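Local atomic coordinates of putative oxidoreductase (Thermus thermophilus, PDB entry 2ISM), a protein that is a putative oxidoreductase with a six-bladed beta-propeller fold that carries a bound calcium ion. Residues Pro90-Arg96 against Gln106-His112; Gly102-Gln106 against Pro128-His132; Arg277-Tyr281 against Arg292-Glu296. One frame throughout, in Å; residues are numbered along the deposited sequence.

Interaction 1 of 3, residues Pro90-Arg96 against Gln106-His112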
loop_
_atom_site.group_PDB
_atom_site.type_symbol
_atom_site.label_atom_id
_atom_site.label_comp_id
_atom_site.label_asym_id
_atom_site.label_seq_id
_atom_site.Cartn_x
_atom_site.Cartn_y
_atom_site.Cartn_z
ATOM N N PRO B 90 -7.955 -7.865 -28.292
ATOM C CA PRO B 90 -9.075 -8.455 -27.554
ATOM C C PRO B 90 -8.714 -9.914 -27.348
ATOM O O PRO B 90 -9.055 -10.761 -28.173
ATOM C CB PRO B 90 -10.241 -8.248 -28.503
ATOM C CG PRO B 90 -9.603 -8.498 -29.819
ATOM C CD PRO B 90 -8.314 -7.701 -29.714
ATOM N N TYR B 91 -8.058 -10.218 -26.238
ATOM C CA TYR B 91 -7.662 -11.593 -25.990
ATOM C C TYR B 91 -7.536 -11.828 -24.489
ATOM O O TYR B 91 -6.937 -11.033 -23.764
ATOM C CB TYR B 91 -6.417 -12.118 -26.707
ATOM C CG TYR B 91 -6.533 -12.046 -28.215
ATOM C CD1 TYR B 91 -7.435 -12.862 -28.901
ATOM C CD2 TYR B 91 -5.770 -11.139 -28.953
ATOM C CE1 TYR B 91 -7.576 -12.775 -30.285
ATOM C CE2 TYR B 91 -5.904 -11.044 -30.341
ATOM C CZ TYR B 91 -6.809 -11.864 -30.998
ATOM O OH TYR B 91 -6.957 -11.768 -32.362
ATOM N N VAL B 92 -8.125 -12.930 -24.040
ATOM C CA VAL B 92 -8.076 -13.343 -22.645
ATOM C C VAL B 92 -7.394 -14.709 -22.666
ATOM O O VAL B 92 -7.828 -15.619 -23.380
ATOM C CB VAL B 92 -9.491 -13.498 -22.035
ATOM C CG1 VAL B 92 -9.389 -14.048 -20.615
ATOM C CG2 VAL B 92 -10.206 -12.150 -22.019
ATOM N N TYR B 93 -6.317 -14.849 -21.901
ATOM C CA TYR B 93 -5.590 -16.110 -21.864
ATOM C C TYR B 93 -6.037 -16.947 -20.682
ATOM O O TYR B 93 -6.366 -16.418 -19.622
ATOM C CB TYR B 93 -4.083 -15.852 -21.793
ATOM C CG TYR B 93 -3.529 -15.255 -23.073
ATOM C CD1 TYR B 93 -2.746 -16.018 -23.942
ATOM C CD2 TYR B 93 -3.814 -13.936 -23.427
ATOM C CE1 TYR B 93 -2.260 -15.486 -25.127
ATOM C CE2 TYR B 93 -3.333 -13.390 -24.616
ATOM C CZ TYR B 93 -2.558 -14.171 -25.460
ATOM O OH TYR B 93 -2.091 -13.641 -26.643
ATOM N N ALA B 94 -6.059 -18.259 -20.876
ATOM C CA ALA B 94 -6.466 -19.168 -19.818
ATOM C C ALA B 94 -5.690 -20.466 -19.917
ATOM O O ALA B 94 -5.381 -20.928 -21.017
ATOM C CB ALA B 94 -7.963 -19.447 -19.916
ATOM N N TYR B 95 -5.374 -21.036 -18.757
ATOM C CA TYR B 95 -4.648 -22.301 -18.654
ATOM C C TYR B 95 -5.696 -23.335 -18.266
ATOM O O TYR B 95 -6.409 -23.140 -17.282
ATOM C CB TYR B 95 -3.592 -22.204 -17.545
ATOM C CG TYR B 95 -2.687 -23.416 -17.394
ATOM C CD1 TYR B 95 -1.333 -23.340 -17.728
ATOM C CD2 TYR B 95 -3.171 -24.621 -16.882
ATOM C CE1 TYR B 95 -0.478 -24.433 -17.552
ATOM C CE2 TYR B 95 -2.324 -25.728 -16.705
ATOM C CZ TYR B 95 -0.981 -25.624 -17.041
ATOM O OH TYR B 95 -0.130 -26.691 -16.862
ATOM N N ARG B 96 -5.804 -24.427 -19.022
ATOM C CA ARG B 96 -6.796 -25.445 -18.685
ATOM C C ARG B 96 -6.350 -26.874 -18.970
ATOM O O ARG B 96 -5.506 -27.121 -19.837
ATOM C CB ARG B 96 -8.107 -25.197 -19.451
ATOM C CG ARG B 96 -7.984 -25.437 -20.957
ATOM C CD ARG B 96 -9.344 -25.561 -21.633
ATOM N NE ARG B 96 -9.211 -25.683 -23.084
ATOM C CZ ARG B 96 -10.227 -25.862 -23.923
ATOM N NH1 ARG B 96 -11.469 -25.947 -23.462
ATOM N NH2 ARG B 96 -10.001 -25.939 -25.230
ATOM N N GLN B 106 -3.042 -27.062 -21.374
ATOM C CA GLN B 106 -2.762 -26.155 -22.472
ATOM C C GLN B 106 -3.123 -24.739 -22.087
ATOM O O GLN B 106 -3.858 -24.509 -21.130
ATOM C CB GLN B 106 -3.585 -26.544 -23.706
ATOM C CG GLN B 106 -5.066 -26.708 -23.414
ATOM C CD GLN B 106 -5.912 -26.910 -24.662
ATOM O OE1 GLN B 106 -5.532 -27.637 -25.584
ATOM N NE2 GLN B 106 -7.075 -26.281 -24.684
ATOM N N VAL B 107 -2.583 -23.795 -22.843
ATOM C CA VAL B 107 -2.888 -22.396 -22.646
ATOM C C VAL B 107 -3.692 -22.043 -23.879
ATOM O O VAL B 107 -3.250 -22.283 -25.001
ATOM C CB VAL B 107 -1.630 -21.512 -22.619
ATOM C CG1 VAL B 107 -2.045 -20.045 -22.598
ATOM C CG2 VAL B 107 -0.788 -21.831 -21.385
ATOM N N VAL B 108 -4.884 -21.506 -23.671
ATOM C CA VAL B 108 -5.731 -21.120 -24.783
ATOM C C VAL B 108 -5.949 -19.619 -24.717
ATOM O O VAL B 108 -5.579 -18.966 -23.743
ATOM C CB VAL B 108 -7.101 -21.841 -24.742
ATOM C CG1 VAL B 108 -6.901 -23.337 -24.918
ATOM C CG2 VAL B 108 -7.816 -21.549 -23.425
ATOM N N ARG B 109 -6.546 -19.084 -25.768
ATOM C CA ARG B 109 -6.823 -17.667 -25.858
ATOM C C ARG B 109 -8.271 -17.507 -26.318
ATOM O O ARG B 109 -8.710 -18.212 -27.224
ATOM C CB ARG B 109 -5.865 -17.043 -26.879
ATOM C CG ARG B 109 -5.921 -15.550 -26.974
ATOM C CD ARG B 109 -4.764 -15.013 -27.805
ATOM N NE ARG B 109 -4.989 -15.066 -29.247
ATOM C CZ ARG B 109 -4.180 -14.496 -30.136
ATOM N NH1 ARG B 109 -3.103 -13.842 -29.719
ATOM N NH2 ARG B 109 -4.448 -14.562 -31.435
ATOM N N LEU B 110 -9.010 -16.601 -25.682
ATOM C CA LEU B 110 -10.399 -16.338 -26.052
ATOM C C LEU B 110 -10.495 -14.935 -26.642
ATOM O O LEU B 110 -9.753 -14.037 -26.241
ATOM C CB LEU B 110 -11.325 -16.402 -24.830
ATOM C CG LEU B 110 -11.390 -17.648 -23.947
ATOM C CD1 LEU B 110 -12.628 -17.552 -23.064
ATOM C CD2 LEU B 110 -11.456 -18.897 -24.798
ATOM N N ARG B 111 -11.404 -14.746 -27.592
ATOM C CA ARG B 111 -11.595 -13.428 -28.187
ATOM C C ARG B 111 -12.645 -12.691 -27.356
ATOM O O ARG B 111 -13.749 -13.195 -27.132
ATOM C CB ARG B 111 -12.052 -13.546 -29.648
ATOM C CG ARG B 111 -12.490 -12.214 -30.266
ATOM C CD ARG B 111 -12.816 -12.360 -31.744
ATOM N NE ARG B 111 -11.611 -12.408 -32.567
ATOM C CZ ARG B 111 -10.851 -11.350 -32.837
ATOM N NH1 ARG B 111 -11.174 -10.159 -32.351
ATOM N NH2 ARG B 111 -9.766 -11.485 -33.588
ATOM N N HIS B 112 -12.281 -11.501 -26.888
ATOM C CA HIS B 112 -13.156 -10.671 -26.066
ATOM C C HIS B 112 -14.232 -9.997 -26.906
ATOM O O HIS B 112 -13.925 -9.319 -27.885
ATOM C CB HIS B 112 -12.315 -9.611 -25.350
ATOM C CG HIS B 112 -13.110 -8.670 -24.499
ATOM N ND1 HIS B 112 -13.754 -9.068 -23.347
ATOM C CD2 HIS B 112 -13.348 -7.342 -24.624
ATOM C CE1 HIS B 112 -14.352 -8.025 -22.799
ATOM N NE2 HIS B 112 -14.120 -6.967 -23.552
#

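Interaction 2 of 3, residues Gly102-Gln106 against Pro128-His132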
loop_
_atom_site.group_PDB
_atom_site.type_symbol
_atom_site.label_atom_id
_atom_site.label_comp_id
_atom_site.label_asym_id
_atom_site.label_seq_id
_atom_site.Cartn_x
_atom_site.Cartn_y
_atom_site.Cartn_z
ATOM N N GLY B 102 -7.403 -36.165 -26.144
ATOM C CA GLY B 102 -6.247 -36.573 -25.368
ATOM C C GLY B 102 -6.155 -35.710 -24.123
ATOM O O GLY B 102 -6.434 -34.510 -24.172
ATOM N N LEU B 103 -5.768 -36.311 -23.004
ATOM C CA LEU B 103 -5.661 -35.577 -21.752
ATOM C C LEU B 103 -4.347 -34.809 -21.645
ATOM O O LEU B 103 -3.269 -35.401 -21.679
ATOM C CB LEU B 103 -5.783 -36.545 -20.570
ATOM C CG LEU B 103 -5.629 -35.967 -19.159
ATOM C CD1 LEU B 103 -6.757 -34.984 -18.857
ATOM C CD2 LEU B 103 -5.648 -37.108 -18.156
ATOM N N ARG B 104 -4.437 -33.489 -21.524
ATOM C CA ARG B 104 -3.239 -32.671 -21.385
ATOM C C ARG B 104 -3.604 -31.257 -20.952
ATOM O O ARG B 104 -4.771 -30.869 -20.993
ATOM C CB ARG B 104 -2.449 -32.631 -22.707
ATOM C CG ARG B 104 -2.964 -31.670 -23.777
ATOM C CD ARG B 104 -4.233 -32.155 -24.478
ATOM N NE ARG B 104 -4.513 -31.354 -25.674
ATOM C CZ ARG B 104 -5.490 -31.605 -26.544
ATOM N NH1 ARG B 104 -6.303 -32.638 -26.364
ATOM N NH2 ARG B 104 -5.650 -30.825 -27.604
ATOM N N ASN B 105 -2.607 -30.504 -20.501
ATOM C CA ASN B 105 -2.833 -29.121 -20.105
ATOM C C ASN B 105 -2.450 -28.244 -21.297
ATOM O O ASN B 105 -1.648 -28.641 -22.147
ATOM C CB ASN B 105 -1.993 -28.752 -18.870
ATOM C CG ASN B 105 -2.599 -29.277 -17.569
ATOM O OD1 ASN B 105 -2.014 -30.117 -16.878
ATOM N ND2 ASN B 105 -3.776 -28.780 -17.236
ATOM N N GLN B 106 -3.042 -27.062 -21.374
ATOM C CA GLN B 106 -2.762 -26.155 -22.472
ATOM C C GLN B 106 -3.123 -24.739 -22.087
ATOM O O GLN B 106 -3.858 -24.509 -21.130
ATOM C CB GLN B 106 -3.585 -26.544 -23.706
ATOM C CG GLN B 106 -5.066 -26.708 -23.414
ATOM C CD GLN B 106 -5.912 -26.910 -24.662
ATOM O OE1 GLN B 106 -5.532 -27.637 -25.584
ATOM N NE2 GLN B 106 -7.075 -26.281 -24.684
ATOM N N PRO B 128 2.110 -31.564 -19.784
ATOM C CA PRO B 128 1.723 -32.787 -19.077
ATOM C C PRO B 128 0.489 -32.705 -18.175
ATOM O O PRO B 128 0.238 -31.700 -17.509
ATOM C CB PRO B 128 2.981 -33.137 -18.280
ATOM C CG PRO B 128 4.081 -32.641 -19.165
ATOM C CD PRO B 128 3.553 -31.302 -19.626
ATOM N N ALA B 129 -0.269 -33.796 -18.171
ATOM C CA ALA B 129 -1.452 -33.958 -17.339
ATOM C C ALA B 129 -1.634 -35.466 -17.214
ATOM O O ALA B 129 -1.259 -36.209 -18.116
ATOM C CB ALA B 129 -2.672 -33.335 -18.003
ATOM N N ARG B 130 -2.184 -35.922 -16.094
ATOM C CA ARG B 130 -2.414 -37.351 -15.892
ATOM C C ARG B 130 -3.831 -37.553 -15.369
ATOM O O ARG B 130 -4.442 -36.621 -14.851
ATOM C CB ARG B 130 -1.382 -37.933 -14.917
ATOM C CG ARG B 130 0.023 -38.080 -15.516
ATOM C CD ARG B 130 -0.007 -38.953 -16.770
ATOM N NE ARG B 130 1.293 -39.065 -17.429
ATOM C CZ ARG B 130 1.466 -39.547 -18.660
ATOM N NH1 ARG B 130 0.421 -39.959 -19.369
ATOM N NH2 ARG B 130 2.683 -39.624 -19.184
ATOM N N PRO B 131 -4.381 -38.770 -15.516
ATOM C CA PRO B 131 -5.740 -39.064 -15.053
ATOM C C PRO B 131 -6.055 -38.634 -13.631
ATOM O O PRO B 131 -7.182 -38.246 -13.337
ATOM C CB PRO B 131 -5.839 -40.576 -15.233
ATOM C CG PRO B 131 -5.015 -40.799 -16.458
ATOM C CD PRO B 131 -3.791 -39.953 -16.167
ATOM N N HIS B 132 -5.064 -38.702 -12.748
ATOM C CA HIS B 132 -5.282 -38.320 -11.359
ATOM C C HIS B 132 -5.483 -36.811 -11.204
ATOM O O HIS B 132 -5.995 -36.353 -10.189
ATOM C CB HIS B 132 -4.123 -38.815 -10.479
ATOM C CG HIS B 132 -2.768 -38.372 -10.936
ATOM N ND1 HIS B 132 -1.770 -39.262 -11.276
ATOM C CD2 HIS B 132 -2.228 -37.136 -11.064
ATOM C CE1 HIS B 132 -0.674 -38.594 -11.590
ATOM N NE2 HIS B 132 -0.925 -37.303 -11.470
#

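Interaction 3 of 3, residues Arg277-Tyr281 against Arg292-Glu296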
loop_
_atom_site.group_PDB
_atom_site.type_symbol
_atom_site.label_atom_id
_atom_site.label_comp_id
_atom_site.label_asym_id
_atom_site.label_seq_id
_atom_site.Cartn_x
_atom_site.Cartn_y
_atom_site.Cartn_z
ATOM N N ARG B 277 2.565 -3.138 -0.951
ATOM C CA ARG B 277 3.118 -2.238 0.057
ATOM C C ARG B 277 4.538 -2.573 0.510
ATOM O O ARG B 277 4.848 -2.539 1.703
ATOM C CB ARG B 277 2.175 -2.177 1.263
ATOM C CG ARG B 277 0.800 -1.651 0.873
ATOM C CD ARG B 277 -0.149 -1.533 2.045
ATOM N NE ARG B 277 -1.459 -1.061 1.606
ATOM C CZ ARG B 277 -2.500 -0.889 2.413
ATOM N NH1 ARG B 277 -2.382 -1.146 3.708
ATOM N NH2 ARG B 277 -3.658 -0.467 1.924
ATOM N N GLY B 278 5.398 -2.891 -0.453
ATOM C CA GLY B 278 6.782 -3.198 -0.148
ATOM C C GLY B 278 7.054 -4.572 0.431
ATOM O O GLY B 278 8.209 -4.919 0.682
ATOM N N ASP B 279 6.006 -5.358 0.648
ATOM C CA ASP B 279 6.176 -6.696 1.199
ATOM C C ASP B 279 5.662 -7.753 0.229
ATOM O O ASP B 279 4.902 -7.449 -0.689
ATOM C CB ASP B 279 5.432 -6.821 2.533
ATOM C CG ASP B 279 5.945 -5.848 3.578
ATOM O OD1 ASP B 279 7.170 -5.828 3.826
ATOM O OD2 ASP B 279 5.121 -5.106 4.154
ATOM N N LEU B 280 6.086 -8.992 0.439
ATOM C CA LEU B 280 5.664 -10.095 -0.413
ATOM C C LEU B 280 4.599 -10.895 0.324
ATOM O O LEU B 280 4.869 -11.464 1.382
ATOM C CB LEU B 280 6.862 -10.991 -0.744
ATOM C CG LEU B 280 6.637 -12.182 -1.683
ATOM C CD1 LEU B 280 5.862 -11.736 -2.916
ATOM C CD2 LEU B 280 7.988 -12.778 -2.078
ATOM N N TYR B 281 3.389 -10.925 -0.227
ATOM C CA TYR B 281 2.286 -11.657 0.389
ATOM C C TYR B 281 2.109 -13.016 -0.266
ATOM O O TYR B 281 2.165 -13.131 -1.488
ATOM C CB TYR B 281 0.995 -10.852 0.272
ATOM C CG TYR B 281 0.951 -9.648 1.183
ATOM C CD1 TYR B 281 0.075 -9.606 2.269
ATOM C CD2 TYR B 281 1.796 -8.558 0.974
ATOM C CE1 TYR B 281 0.038 -8.511 3.125
ATOM C CE2 TYR B 281 1.769 -7.456 1.828
ATOM C CZ TYR B 281 0.887 -7.441 2.899
ATOM O OH TYR B 281 0.851 -6.358 3.744
ATOM N N ARG B 292 2.688 -12.396 5.244
ATOM C CA ARG B 292 3.419 -11.230 4.775
ATOM C C ARG B 292 4.897 -11.510 5.016
ATOM O O ARG B 292 5.307 -11.777 6.146
ATOM C CB ARG B 292 2.989 -9.989 5.567
ATOM C CG ARG B 292 3.755 -8.722 5.221
ATOM C CD ARG B 292 3.497 -7.598 6.227
ATOM N NE ARG B 292 2.121 -7.109 6.187
ATOM C CZ ARG B 292 1.211 -7.340 7.129
ATOM N NH1 ARG B 292 1.524 -8.057 8.202
ATOM N NH2 ARG B 292 -0.017 -6.854 6.996
ATOM N N LEU B 293 5.691 -11.482 3.950
ATOM C CA LEU B 293 7.124 -11.718 4.068
ATOM C C LEU B 293 7.845 -10.378 3.979
ATOM O O LEU B 293 7.741 -9.673 2.975
ATOM C CB LEU B 293 7.621 -12.652 2.955
ATOM C CG LEU B 293 7.476 -14.165 3.148
ATOM C CD1 LEU B 293 6.024 -14.539 3.387
ATOM C CD2 LEU B 293 8.012 -14.873 1.917
ATOM N N VAL B 294 8.557 -10.021 5.043
ATOM C CA VAL B 294 9.293 -8.765 5.078
ATOM C C VAL B 294 10.682 -9.027 4.523
ATOM O O VAL B 294 11.445 -9.820 5.077
ATOM C CB VAL B 294 9.405 -8.226 6.518
ATOM C CG1 VAL B 294 10.072 -6.860 6.507
ATOM C CG2 VAL B 294 8.020 -8.144 7.149
ATOM N N LEU B 295 11.006 -8.357 3.424
ATOM C CA LEU B 295 12.288 -8.548 2.767
ATOM C C LEU B 295 13.328 -7.471 3.050
ATOM O O LEU B 295 13.003 -6.312 3.314
ATOM C CB LEU B 295 12.083 -8.636 1.255
ATOM C CG LEU B 295 10.967 -9.547 0.738
ATOM C CD1 LEU B 295 10.916 -9.461 -0.780
ATOM C CD2 LEU B 295 11.207 -10.976 1.190
ATOM N N GLU B 296 14.589 -7.881 2.980
ATOM C CA GLU B 296 15.713 -6.986 3.179
ATOM C C GLU B 296 16.762 -7.371 2.148
ATOM O O GLU B 296 17.057 -8.552 1.962
ATOM C CB GLU B 296 16.296 -7.131 4.586
ATOM C CG GLU B 296 17.574 -6.328 4.793
ATOM C CD GLU B 296 18.035 -6.308 6.237
ATOM O OE1 GLU B 296 17.294 -5.776 7.092
ATOM O OE2 GLU B 296 19.139 -6.824 6.516
HETATM O O HOH W 1 9.622 -6.272 2.423
#

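Interaction 1 of 3, residues Pro90-Arg96 against Gln106-His112
Arg109 reaches Tyr91 and Tyr93 by setting CG anti to its backbone N (chi1 -173°) and then bending at chi3 (82°), which turns the guanidinium toward the partner strand, over the Tyr91 ring. Both tyrosines hold CG beside their own backbone N, and the arginine lies between them. On the Tyr91 side the guanidinium is stacked flat on the ring as a cation-pi pair, with Arg109 CZ 3.6 Å from the Tyr91 ring centroid and the two planes 14° apart. On the Tyr93 side the methylene Arg109 CG rides over the ring face in a CH-pi contact, while Arg109 NH1 gives a nearly straight hydrogen bond of 3.2 Å to Tyr93 OH, which sits at the guanidinium edge. That hydroxyl also bonds Pro176 O. Farther along this face, Tyr95 CD1 touches Val107 CG2 at 4.0 Å. The other face carries Val92, Ala94, Leu110 and Val108, with Ala94 CB 4.1 Å from Val108 CG2. Between the two faces, the antiparallel strands 92-96 and 106-112 are joined by paired backbone bonds at Val92-Leu110, Ala94-Val108 and Arg96-Gln106, as in Leu110 N to Val92 O at 2.8 Å. At the open end of the hairpin, Arg111 NH1 comes within 3.4 Å of Pro90 CG. Salt bridges from Arg109 to Asp120 on the next strand and to Glu177 complete the surroundings of the guanidinium; the buried positive charge is thus probably balanced by two carboxylates, while the Tyr91 stack and the Tyr93 bond hold its plane in place.

Interaction 2 of 3, residues Gly102-Gln106 against Pro128-His132
Leu103 and Ala129 bring the start of strand 104-112 against the loop that leaves strand 117-127, at one end of a four-stranded antiparallel blade of the beta-propeller. The side chains of Leu103, Asn105 and Ala129 all leave their backbones toward the opposite segment, and the small methyl of Ala129 is received between the two larger groups. Ala129 CB rests against the backbone at Arg104, 3.5 Å from Arg104 CA, and this close fit matches the approach of the two main chains, whose Arg104 and Ala129 CA atoms are 4.6 Å apart. A chi1 of 177° carries the Leu103 branch over the loop, where Leu103 CG meets Ala129 CB at 4.1 Å and the methyl CD2 lies over the Arg130-Pro131 peptide, 3.4 Å from Pro131 N. The proline meets the same methyl through the CD edge of its ring, with Leu103 CD2 3.9 Å from Pro131 CD. Asn105 comes up to Ala129 from the other flank and brings its amide close to the carbonyl of Pro128; its backbone pairs with Ile127, which continues the sheet up to the point where the loop departs. The Arg130 side chain turns away to a salt bridge with Glu157, and only its backbone meets Leu103. Arg104 likewise leads its guanidinium away, to a salt bridge with Asp125, while NH1 turns back to the carbonyls of Glu100 and Gly102. In the second of these bonds Arg104 NH1 donates to Gly102 O at 2.9 Å, with the carbonyl oxygen in the guanidinium plane and an N-H...O angle of 165°.

Interaction 3 of 3, residues Arg277-Tyr281 against Arg292-Glu296
Leu280 and Leu293 form the hydrogen-bonded pair that joins strands 279-281 and 292-296, which run antiparallel with their directions 152° apart and their axes 4.6 Å apart at the closest. The two backbone bonds of the pair are unequal: Leu293 N reaches Leu280 O at 2.7 Å, Leu280 N reaches Leu293 O at 3.1 Å. Beyond them the backbones are bridged by a water, which accepts a bond of 2.7 Å from Leu295 N and also lies within hydrogen-bonding distance of Gly278 O and Asp279 OD1. Tyr281 and Arg292, the adjoining non-hydrogen-bonded pair, send their side chains along the same face of the sheet, side by side. With its first torsion extended, Arg292 lays CG over the Tyr281 ring in a CH-pi contact; the bend at chi3 (-67°) then turns NE to the phenol oxygen. Arg292 NE donates to Tyr281 OH at 2.9 Å, the oxygen lying somewhat out of the guanidinium plane, and NH2 of the same arginine adds a weak bond to that oxygen. Ring and guanidinium planes stand 84° apart, so the two groups meet without stacking. Asp279 crosses the arginine chain, its OD2 3.6 Å from Arg292 CD; the charges are near but do not form a salt bridge, whereas Glu308 on the next strand does pair with Arg292. On the face of Leu280 and Leu293 the contact is apolar, CB to CB at 4.1 Å, and Leu280 also packs on Phe275. The arrangement is that of a beta hairpin, here the two central strands of a four-stranded antiparallel propeller blade.

In the fold
Interactions 1 and 2 belong to the same antiparallel blade, whose strands 77-82, 92-98, 104-112 and 117-127 follow in chain order. They share Gln106 and strand 104-112, with centres 18 Å apart, and meet where the Tyr95 ring packs against the Asn105 side chain. Their segments alternate along the chain: interaction 1 joins the two central strands, and interaction 2 ties the end of one of them to the loop toward strand 140-142 of another blade. Interaction 3 comes later, in the blade of strands 270-276, 279-284, 289-298 and 301-312, across the centre of the chain and about 31 Å from interaction 1 between centres. Related hairpin pairings thus recur on opposite sides of the propeller.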